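Local coordinates for PDZ domain protein (Parabacteroides distasonis, PDB 4L8N) that is of unknown function but binds magnesium and joins PDZ domains near its two ends, which suggest peptide or protein binding, to a DUF4136 domain, at residues V140-F145 and V258-E263; T147-T152 and A182-L187; S358-R363 and D406-F411. All blocks are in the same frame, centred on the assembly; numbering follows the deposited sequence.

Contact 1: V140-F145 and V258-E263; sequences VDFGNF and VLWECE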
loop_
_atom_site.group_PDB
_atom_site.type_symbol
_atom_site.label_atom_id
_atom_site.label_comp_id
_atom_site.label_asym_id
_atom_site.label_seq_id
_atom_site.Cartn_x
_atom_site.Cartn_y
_atom_site.Cartn_z
ATOM N N VAL A 140 -14.903 20.918 -1.941
ATOM C CA VAL A 140 -16.107 21.076 -1.150
ATOM C C VAL A 140 -15.796 20.999 0.344
ATOM O O VAL A 140 -15.089 20.096 0.787
ATOM C CB VAL A 140 -17.210 20.078 -1.573
ATOM C CG1 VAL A 140 -16.878 18.635 -1.206
ATOM C CG2 VAL A 140 -18.566 20.490 -1.016
ATOM N N ASP A 141 -16.352 21.940 1.124
ATOM C CA ASP A 141 -16.217 21.933 2.570
ATOM C C ASP A 141 -17.070 20.791 3.173
ATOM O O ASP A 141 -18.278 20.717 2.931
ATOM C CB ASP A 141 -16.592 23.288 3.183
ATOM C CG ASP A 141 -15.929 23.460 4.537
ATOM O OD1 ASP A 141 -16.485 22.959 5.542
ATOM O OD2 ASP A 141 -14.793 23.969 4.576
ATOM N N PHE A 142 -16.421 19.896 3.944
ATOM C CA PHE A 142 -17.058 18.751 4.611
ATOM C C PHE A 142 -18.105 19.201 5.643
ATOM O O PHE A 142 -18.986 18.420 5.986
ATOM C CB PHE A 142 -16.011 17.811 5.260
ATOM C CG PHE A 142 -15.176 16.999 4.291
ATOM C CD1 PHE A 142 -15.611 16.771 2.981
ATOM C CD2 PHE A 142 -13.984 16.412 4.698
ATOM C CE1 PHE A 142 -14.844 16.010 2.093
ATOM C CE2 PHE A 142 -13.230 15.638 3.807
ATOM C CZ PHE A 142 -13.669 15.447 2.511
ATOM N N GLY A 143 -18.031 20.453 6.081
ATOM C CA GLY A 143 -19.008 21.047 6.991
ATOM C C GLY A 143 -20.399 21.210 6.386
ATOM O O GLY A 143 -21.353 21.475 7.116
ATOM N N ASN A 144 -20.545 21.033 5.045
ATOM C CA ASN A 144 -21.838 21.126 4.361
ATOM C C ASN A 144 -22.704 19.888 4.615
ATOM O O ASN A 144 -23.895 19.914 4.317
ATOM C CB ASN A 144 -21.658 21.300 2.845
ATOM C CG ASN A 144 -20.925 22.542 2.372
ATOM O OD1 ASN A 144 -20.352 22.551 1.280
ATOM N ND2 ASN A 144 -20.942 23.625 3.137
ATOM N N PHE A 145 -22.108 18.806 5.137
ATOM C CA PHE A 145 -22.773 17.529 5.363
ATOM C C PHE A 145 -22.934 17.308 6.859
ATOM O O PHE A 145 -21.950 17.143 7.571
ATOM C CB PHE A 145 -21.952 16.418 4.676
ATOM C CG PHE A 145 -21.623 16.760 3.235
ATOM C CD1 PHE A 145 -22.550 16.541 2.220
ATOM C CD2 PHE A 145 -20.409 17.354 2.903
ATOM C CE1 PHE A 145 -22.258 16.887 0.895
ATOM C CE2 PHE A 145 -20.131 17.729 1.579
ATOM C CZ PHE A 145 -21.057 17.488 0.586
ATOM N N VAL A 258 -17.866 9.983 -3.905
ATOM C CA VAL A 258 -17.210 9.563 -2.673
ATOM C C VAL A 258 -16.410 10.760 -2.181
ATOM O O VAL A 258 -15.526 11.258 -2.894
ATOM C CB VAL A 258 -16.348 8.287 -2.839
ATOM C CG1 VAL A 258 -15.600 7.972 -1.545
ATOM C CG2 VAL A 258 -17.213 7.106 -3.261
ATOM N N LEU A 259 -16.781 11.266 -0.992
ATOM C CA LEU A 259 -16.144 12.437 -0.382
ATOM C C LEU A 259 -14.841 12.059 0.291
ATOM O O LEU A 259 -13.834 12.752 0.144
ATOM C CB LEU A 259 -17.070 13.104 0.653
ATOM C CG LEU A 259 -18.435 13.600 0.183
ATOM C CD1 LEU A 259 -19.252 14.006 1.355
ATOM C CD2 LEU A 259 -18.311 14.819 -0.721
ATOM N N TRP A 260 -14.875 10.961 1.026
ATOM C CA TRP A 260 -13.779 10.483 1.846
ATOM C C TRP A 260 -13.870 8.968 1.960
ATOM O O TRP A 260 -14.977 8.408 2.138
ATOM C CB TRP A 260 -13.915 11.147 3.242
ATOM C CG TRP A 260 -12.818 10.872 4.236
ATOM C CD1 TRP A 260 -11.758 11.682 4.517
ATOM C CD2 TRP A 260 -12.794 9.826 5.214
ATOM N NE1 TRP A 260 -11.038 11.174 5.567
ATOM C CE2 TRP A 260 -11.642 10.024 6.008
ATOM C CE3 TRP A 260 -13.623 8.724 5.488
ATOM C CZ2 TRP A 260 -11.316 9.185 7.073
ATOM C CZ3 TRP A 260 -13.260 7.857 6.503
ATOM C CH2 TRP A 260 -12.149 8.121 7.315
ATOM N N GLU A 261 -12.702 8.311 1.841
ATOM C CA GLU A 261 -12.562 6.866 1.915
ATOM C C GLU A 261 -11.271 6.546 2.627
ATOM O O GLU A 261 -10.241 7.161 2.350
ATOM C CB GLU A 261 -12.605 6.235 0.497
ATOM C CG GLU A 261 -12.736 4.709 0.471
ATOM C CD GLU A 261 -12.904 4.046 -0.888
ATOM O OE1 GLU A 261 -13.870 4.389 -1.603
ATOM O OE2 GLU A 261 -12.113 3.132 -1.212
ATOM N N CYS A 262 -11.346 5.632 3.595
ATOM C CA CYS A 262 -10.202 5.158 4.356
ATOM C C CYS A 262 -10.189 3.649 4.315
ATOM O O CYS A 262 -11.192 2.998 4.645
ATOM C CB CYS A 262 -10.193 5.684 5.786
ATOM S SG CYS A 262 -8.627 5.395 6.660
ATOM N N GLU A 263 -9.072 3.103 3.805
ATOM C CA GLU A 263 -8.864 1.674 3.615
ATOM C C GLU A 263 -7.627 1.218 4.360
ATOM O O GLU A 263 -6.544 1.760 4.183
ATOM C CB GLU A 263 -8.736 1.348 2.112
ATOM C CG GLU A 263 -8.960 -0.107 1.746
ATOM C CD GLU A 263 -8.671 -0.445 0.299
ATOM O OE1 GLU A 263 -9.419 0.017 -0.593
ATOM O OE2 GLU A 263 -7.713 -1.211 0.059
#
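Leu259, at the start of strand 258-268, packs against Val140, Phe142 and Phe145 of the loop before strand 147-150. Both segments belong to the DUF4136 domain, where this loop, with its 3-10 turn 142-144, lies against strand 258-268 of the large mixed sheet. From its root outward, Leu259 meets one loop residue after another. Its CB lies 3.9 Å from CE1 of Phe142, the ring and the leucine running side by side with opposite headings. CG stands beside the backbone N, anti to the carbonyl carbon (chi1 -58°), on the side of Phe145, and bears the two methyls that meet the loop. CD1 sits over the centre of the Phe145 ring, 3.8 Å from the centroid and 10° off its normal, a CH-pi contact; Asn144 CB covers the opposite face nearer the rim. CD2 reaches CG1 of Val140 at 4.1 Å, the two side chains lying across one another, and also lies 4.0 Å from Phe145 CZ. Farther along the strand, CE2 of Phe142 touches Trp260 CD1 at 4.3 Å, while the indole NE1 is bound to Thr292 OG1. Tyr289 meets both of these aromatic rings. The loop's shape is secured from within by an Asx turn, in which Gly143 N gives a 3.0 Å bond to OD1 of Asp141, met on its anti side 30° out of the carboxylate plane.

Contact 2: T147-T152 and A182-L187; sequences TFAFST and AKPDLL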
loop_
_atom_site.group_PDB
_atom_site.type_symbol
_atom_site.label_atom_id
_atom_site.label_comp_id
_atom_site.label_asym_id
_atom_site.label_seq_id
_atom_site.Cartn_x
_atom_site.Cartn_y
_atom_site.Cartn_z
ATOM N N THR A 147 -25.680 15.165 8.337
ATOM C CA THR A 147 -26.400 13.940 8.691
ATOM C C THR A 147 -25.932 12.728 7.887
ATOM O O THR A 147 -25.470 12.846 6.737
ATOM C CB THR A 147 -27.955 14.109 8.548
ATOM O OG1 THR A 147 -28.342 14.184 7.175
ATOM C CG2 THR A 147 -28.502 15.312 9.306
ATOM N N PHE A 148 -26.097 11.544 8.499
ATOM C CA PHE A 148 -25.690 10.307 7.873
ATOM C C PHE A 148 -26.659 9.172 8.162
ATOM O O PHE A 148 -27.525 9.262 9.023
ATOM C CB PHE A 148 -24.269 9.928 8.333
ATOM C CG PHE A 148 -24.151 9.531 9.787
ATOM C CD1 PHE A 148 -24.130 10.497 10.793
ATOM C CD2 PHE A 148 -24.013 8.197 10.151
ATOM C CE1 PHE A 148 -24.053 10.132 12.130
ATOM C CE2 PHE A 148 -23.923 7.833 11.486
ATOM C CZ PHE A 148 -23.927 8.802 12.467
ATOM N N ALA A 149 -26.499 8.099 7.403
ATOM C CA ALA A 149 -27.210 6.839 7.525
ATOM C C ALA A 149 -26.314 5.767 6.937
ATOM O O ALA A 149 -25.404 6.086 6.168
ATOM C CB ALA A 149 -28.556 6.894 6.819
ATOM N N PHE A 150 -26.520 4.520 7.335
ATOM C CA PHE A 150 -25.708 3.431 6.817
ATOM C C PHE A 150 -26.364 2.820 5.616
ATOM O O PHE A 150 -27.589 2.832 5.517
ATOM C CB PHE A 150 -25.455 2.381 7.902
ATOM C CG PHE A 150 -24.621 2.975 9.009
ATOM C CD1 PHE A 150 -23.236 3.065 8.888
ATOM C CD2 PHE A 150 -25.222 3.528 10.133
ATOM C CE1 PHE A 150 -22.466 3.656 9.891
ATOM C CE2 PHE A 150 -24.455 4.149 11.121
ATOM C CZ PHE A 150 -23.078 4.195 11.002
ATOM N N SER A 151 -25.554 2.310 4.677
ATOM C CA SER A 151 -26.098 1.644 3.504
ATOM C C SER A 151 -26.617 0.247 3.928
ATOM O O SER A 151 -26.222 -0.265 4.990
ATOM C CB SER A 151 -25.076 1.590 2.366
ATOM O OG SER A 151 -23.955 0.751 2.580
ATOM N N THR A 152 -27.583 -0.303 3.153
ATOM C CA THR A 152 -28.255 -1.604 3.348
ATOM C C THR A 152 -27.278 -2.699 3.820
ATOM O O THR A 152 -26.203 -2.899 3.233
ATOM C CB THR A 152 -28.950 -2.036 2.039
ATOM O OG1 THR A 152 -29.548 -0.894 1.408
ATOM C CG2 THR A 152 -29.982 -3.142 2.256
ATOM N N ALA A 182 -34.127 8.824 6.931
ATOM C CA ALA A 182 -35.035 9.335 5.917
ATOM C C ALA A 182 -34.299 10.072 4.790
ATOM O O ALA A 182 -34.318 9.597 3.655
ATOM C CB ALA A 182 -36.067 10.245 6.560
ATOM N N LYS A 183 -33.634 11.198 5.087
ATOM C CA LYS A 183 -32.963 11.971 4.039
ATOM C C LYS A 183 -31.524 12.337 4.468
ATOM O O LYS A 183 -31.234 13.515 4.723
ATOM C CB LYS A 183 -33.807 13.226 3.703
ATOM C CG LYS A 183 -33.970 13.468 2.224
ATOM C CD LYS A 183 -34.830 14.699 1.958
ATOM C CE LYS A 183 -34.830 15.113 0.503
ATOM N NZ LYS A 183 -35.308 14.031 -0.404
ATOM N N PRO A 184 -30.610 11.340 4.573
ATOM C CA PRO A 184 -29.235 11.661 5.002
ATOM C C PRO A 184 -28.435 12.468 3.967
ATOM O O PRO A 184 -28.611 12.293 2.750
ATOM C CB PRO A 184 -28.598 10.290 5.201
ATOM C CG PRO A 184 -29.374 9.380 4.331
ATOM C CD PRO A 184 -30.767 9.893 4.307
ATOM N N ASP A 185 -27.549 13.360 4.478
ATOM C CA ASP A 185 -26.625 14.154 3.662
ATOM C C ASP A 185 -25.547 13.232 3.117
ATOM O O ASP A 185 -25.062 13.425 2.006
ATOM C CB ASP A 185 -25.983 15.281 4.497
ATOM C CG ASP A 185 -26.886 16.438 4.896
ATOM O OD1 ASP A 185 -27.865 16.732 4.145
ATOM O OD2 ASP A 185 -26.569 17.111 5.894
ATOM N N LEU A 186 -25.205 12.203 3.916
ATOM C CA LEU A 186 -24.183 11.190 3.638
ATOM C C LEU A 186 -24.653 9.777 3.841
ATOM O O LEU A 186 -25.350 9.482 4.806
ATOM C CB LEU A 186 -22.975 11.380 4.592
ATOM C CG LEU A 186 -22.359 12.751 4.671
ATOM C CD1 LEU A 186 -21.497 12.873 5.902
ATOM C CD2 LEU A 186 -21.601 13.059 3.403
ATOM N N LEU A 187 -24.139 8.879 3.018
ATOM C CA LEU A 187 -24.340 7.454 3.177
ATOM C C LEU A 187 -22.992 6.810 3.563
ATOM O O LEU A 187 -21.979 7.082 2.904
ATOM C CB LEU A 187 -24.896 6.868 1.883
ATOM C CG LEU A 187 -25.394 5.419 1.954
ATOM C CD1 LEU A 187 -26.783 5.349 2.612
ATOM C CD2 LEU A 187 -25.428 4.801 0.543
HETATM O O HOH W 1 -30.872 15.479 6.898
#
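Thr147 and Asp185 open the parallel pairing of strands 147-150 and 186-196, neighbours in the DUF4136 part of the large mixed sheet, connected through helix 158-175 and the short strand 178-179. Thr147 N donates to OD2 of Asp185 at 3.2 Å, meeting it from above the carboxylate plane; the same oxygen also takes the backbone N of Lys146. In return Thr147 OG1, held between its own N and carbonyl carbon (chi1 71°), accepts Asp185 N at 2.9 Å. A water joins that hydroxyl to the carbonyl of Lys183. Thr147 O then receives Leu186 N at 2.9 Å. Phe148 stands opposite Leu186 and sends its CA-H to Leu186 O at 3.2 Å, while its ring turns away to helix 158-175, against Leu172. Ala149 N donates to Leu186 O at 3.2 Å, nearly along the C=O axis, and on the other face of the sheet its CB packs 3.6 Å from CG of Pro184. Phe150 also points away from the other strand, and its CZ lies in plane at the edge of the Phe148 ring. Beyond the strand end, Ser151 CB rests 3.7 Å from CD2 of Leu187, and its OG is bonded to Gln189 NE2. Side chains of Thr147 and Asp185 thus extend the backbone pairing past the first bridge, each binding the other residue's N-H, which probably sets the register where the strands begin.

Contact 3: S358-R363 and D406-F411; sequences SSAYKR and DYLPAF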
loop_
_atom_site.group_PDB
_atom_site.type_symbol
_atom_site.label_atom_id
_atom_site.label_comp_id
_atom_site.label_asym_id
_atom_site.label_seq_id
_atom_site.Cartn_x
_atom_site.Cartn_y
_atom_site.Cartn_z
ATOM N N SER A 358 19.230 15.534 40.228
ATOM C CA SER A 358 19.450 14.891 38.942
ATOM C C SER A 358 20.385 13.679 39.075
ATOM O O SER A 358 20.024 12.597 38.608
ATOM C CB SER A 358 20.006 15.887 37.933
ATOM O OG SER A 358 19.911 15.366 36.617
ATOM N N SER A 359 21.547 13.843 39.743
ATOM C CA SER A 359 22.535 12.777 39.963
ATOM C C SER A 359 21.973 11.636 40.827
ATOM O O SER A 359 22.126 10.466 40.462
ATOM C CB SER A 359 23.794 13.342 40.621
ATOM O OG SER A 359 24.348 14.364 39.810
ATOM N N ALA A 360 21.322 11.989 41.960
ATOM C CA ALA A 360 20.700 11.061 42.905
ATOM C C ALA A 360 19.641 10.170 42.216
ATOM O O ALA A 360 19.565 8.975 42.516
ATOM C CB ALA A 360 20.079 11.838 44.052
ATOM N N TYR A 361 18.884 10.742 41.257
ATOM C CA TYR A 361 17.855 10.061 40.470
ATOM C C TYR A 361 18.491 9.075 39.481
ATOM O O TYR A 361 18.021 7.939 39.363
ATOM C CB TYR A 361 16.979 11.099 39.730
ATOM C CG TYR A 361 15.907 10.510 38.840
ATOM C CD1 TYR A 361 14.851 9.776 39.376
ATOM C CD2 TYR A 361 15.921 10.724 37.466
ATOM C CE1 TYR A 361 13.838 9.266 38.563
ATOM C CE2 TYR A 361 14.918 10.216 36.644
ATOM C CZ TYR A 361 13.879 9.487 37.197
ATOM O OH TYR A 361 12.899 8.961 36.394
ATOM N N LYS A 362 19.556 9.515 38.771
ATOM C CA LYS A 362 20.320 8.705 37.810
ATOM C C LYS A 362 20.930 7.487 38.516
ATOM O O LYS A 362 21.011 6.416 37.921
ATOM C CB LYS A 362 21.427 9.539 37.126
ATOM C CG LYS A 362 20.922 10.594 36.148
ATOM C CD LYS A 362 22.072 11.255 35.404
ATOM C CE LYS A 362 21.757 12.680 35.005
ATOM N NZ LYS A 362 22.096 13.646 36.088
ATOM N N ARG A 363 21.322 7.650 39.788
ATOM C CA ARG A 363 21.868 6.582 40.621
ATOM C C ARG A 363 20.800 5.533 40.923
ATOM O O ARG A 363 21.113 4.341 40.880
ATOM C CB ARG A 363 22.450 7.142 41.916
ATOM C CG ARG A 363 23.870 7.657 41.757
ATOM C CD ARG A 363 24.366 8.238 43.055
ATOM N NE ARG A 363 24.372 9.701 43.008
ATOM C CZ ARG A 363 23.981 10.488 44.010
ATOM N NH1 ARG A 363 23.526 9.960 45.144
ATOM N NH2 ARG A 363 24.020 11.810 43.877
ATOM N N ASP A 406 19.786 8.377 49.825
ATOM C CA ASP A 406 20.892 8.509 48.872
ATOM C C ASP A 406 20.374 8.935 47.478
ATOM O O ASP A 406 21.096 9.617 46.740
ATOM C CB ASP A 406 21.690 7.181 48.776
ATOM C CG ASP A 406 22.804 7.127 47.724
ATOM O OD1 ASP A 406 23.514 8.149 47.546
ATOM O OD2 ASP A 406 22.991 6.052 47.110
ATOM N N TYR A 407 19.127 8.559 47.126
ATOM C CA TYR A 407 18.580 8.910 45.812
ATOM C C TYR A 407 17.707 10.186 45.857
ATOM O O TYR A 407 17.094 10.519 44.842
ATOM C CB TYR A 407 17.807 7.730 45.193
ATOM C CG TYR A 407 18.537 6.401 45.214
ATOM C CD1 TYR A 407 19.828 6.281 44.706
ATOM C CD2 TYR A 407 17.918 5.254 45.693
ATOM C CE1 TYR A 407 20.499 5.058 44.718
ATOM C CE2 TYR A 407 18.575 4.025 45.708
ATOM C CZ TYR A 407 19.864 3.926 45.213
ATOM O OH TYR A 407 20.498 2.698 45.232
ATOM N N LEU A 408 17.731 10.947 46.986
ATOM C CA LEU A 408 16.963 12.195 47.189
ATOM C C LEU A 408 15.536 12.037 46.589
ATOM O O LEU A 408 15.229 12.551 45.503
ATOM C CB LEU A 408 17.705 13.434 46.629
ATOM C CG LEU A 408 19.165 13.658 47.111
ATOM C CD1 LEU A 408 19.770 14.852 46.441
ATOM C CD2 LEU A 408 19.269 13.785 48.632
ATOM N N PRO A 409 14.681 11.244 47.286
ATOM C CA PRO A 409 13.358 10.917 46.741
ATOM C C PRO A 409 12.230 11.890 47.122
ATOM O O PRO A 409 11.067 11.480 47.151
ATOM C CB PRO A 409 13.088 9.533 47.357
ATOM C CG PRO A 409 14.298 9.204 48.247
ATOM C CD PRO A 409 14.906 10.510 48.546
ATOM N N ALA A 410 12.549 13.165 47.397
ATOM C CA ALA A 410 11.564 14.169 47.788
ATOM C C ALA A 410 10.407 14.292 46.791
ATOM O O ALA A 410 9.245 14.350 47.215
ATOM C CB ALA A 410 12.241 15.513 47.955
ATOM N N PHE A 411 10.712 14.262 45.472
ATOM C CA PHE A 411 9.695 14.401 44.446
ATOM C C PHE A 411 8.966 13.089 44.149
ATOM O O PHE A 411 7.976 13.113 43.417
ATOM C CB PHE A 411 10.293 15.000 43.173
ATOM C CG PHE A 411 10.745 16.441 43.311
ATOM C CD1 PHE A 411 9.816 17.478 43.391
ATOM C CD2 PHE A 411 12.099 16.764 43.323
ATOM C CE1 PHE A 411 10.236 18.806 43.511
ATOM C CE2 PHE A 411 12.516 18.101 43.420
ATOM C CZ PHE A 411 11.580 19.109 43.513
#
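Ala360 and Tyr407 bring their CA atoms to 4.2 Å, so that Tyr407 CA makes a bent CA-H...O contact with Ala360 O where the loop 406-411 crosses the face of helix 354-367. The helix probably belongs to the C-terminal PDZ domain, and the loop lies in the long connection to strand 429-435. Having only a methyl, Ala360 admits the loop backbone: its CB stands 3.4 Å from Tyr407 O and 3.7 Å from CG of Leu408. The side chain of Leu408 also reaches Phe357 on the helix. The Tyr407 ring packs against the turn from Ala360 to Arg363, CD1 at 3.5 Å from Ala360 O and 3.9 Å from Arg363 CB, with CE1 beside the carbonyl carbon of Arg363. Its OH is hydrogen-bonded to Asn367 ND2, one turn farther on. An alanine in place of Tyr407 would probably leave Asn367 ND2 without that mate and open a gap beside CB of Arg363. Tyr361 points away from the loop and ties the helix to Met116 N through its OH. Arg363 is bent at chi3 (-105°), which turns NE aside; Ala360 CA sits over the centre of one face of its guanidinium. The side chains of Arg363 and Asp406 meet nearly perpendicular, while their guanidinium and carboxylate planes are only 32° apart, and NH1 of Arg363 forms a salt bridge to Asp406 OD1 at 3.0 Å.

Contacts 1 and 2 are neighbours, their centres about 13 Å apart, and both reach the same mixed sheet within the DUF4136 domain. Contact 2 is nested in the loop that contact 1 closes, and Leu186 joins them by packing on both Leu259 and Phe145. Contact 1 is buried and apolar, with no hydrogen bond between its segments; contact 2, partly buried, is built on strand pairing and side-chain-to-backbone bonds. Contact 3 lies on the opposite side of the chain's centre, with its nearest atoms about 37 Å from contact 1. A surface contact of helix and loop, it combines close backbone packing on an alanine with an ion pair beside it, Arg363 with the exposed Asp406.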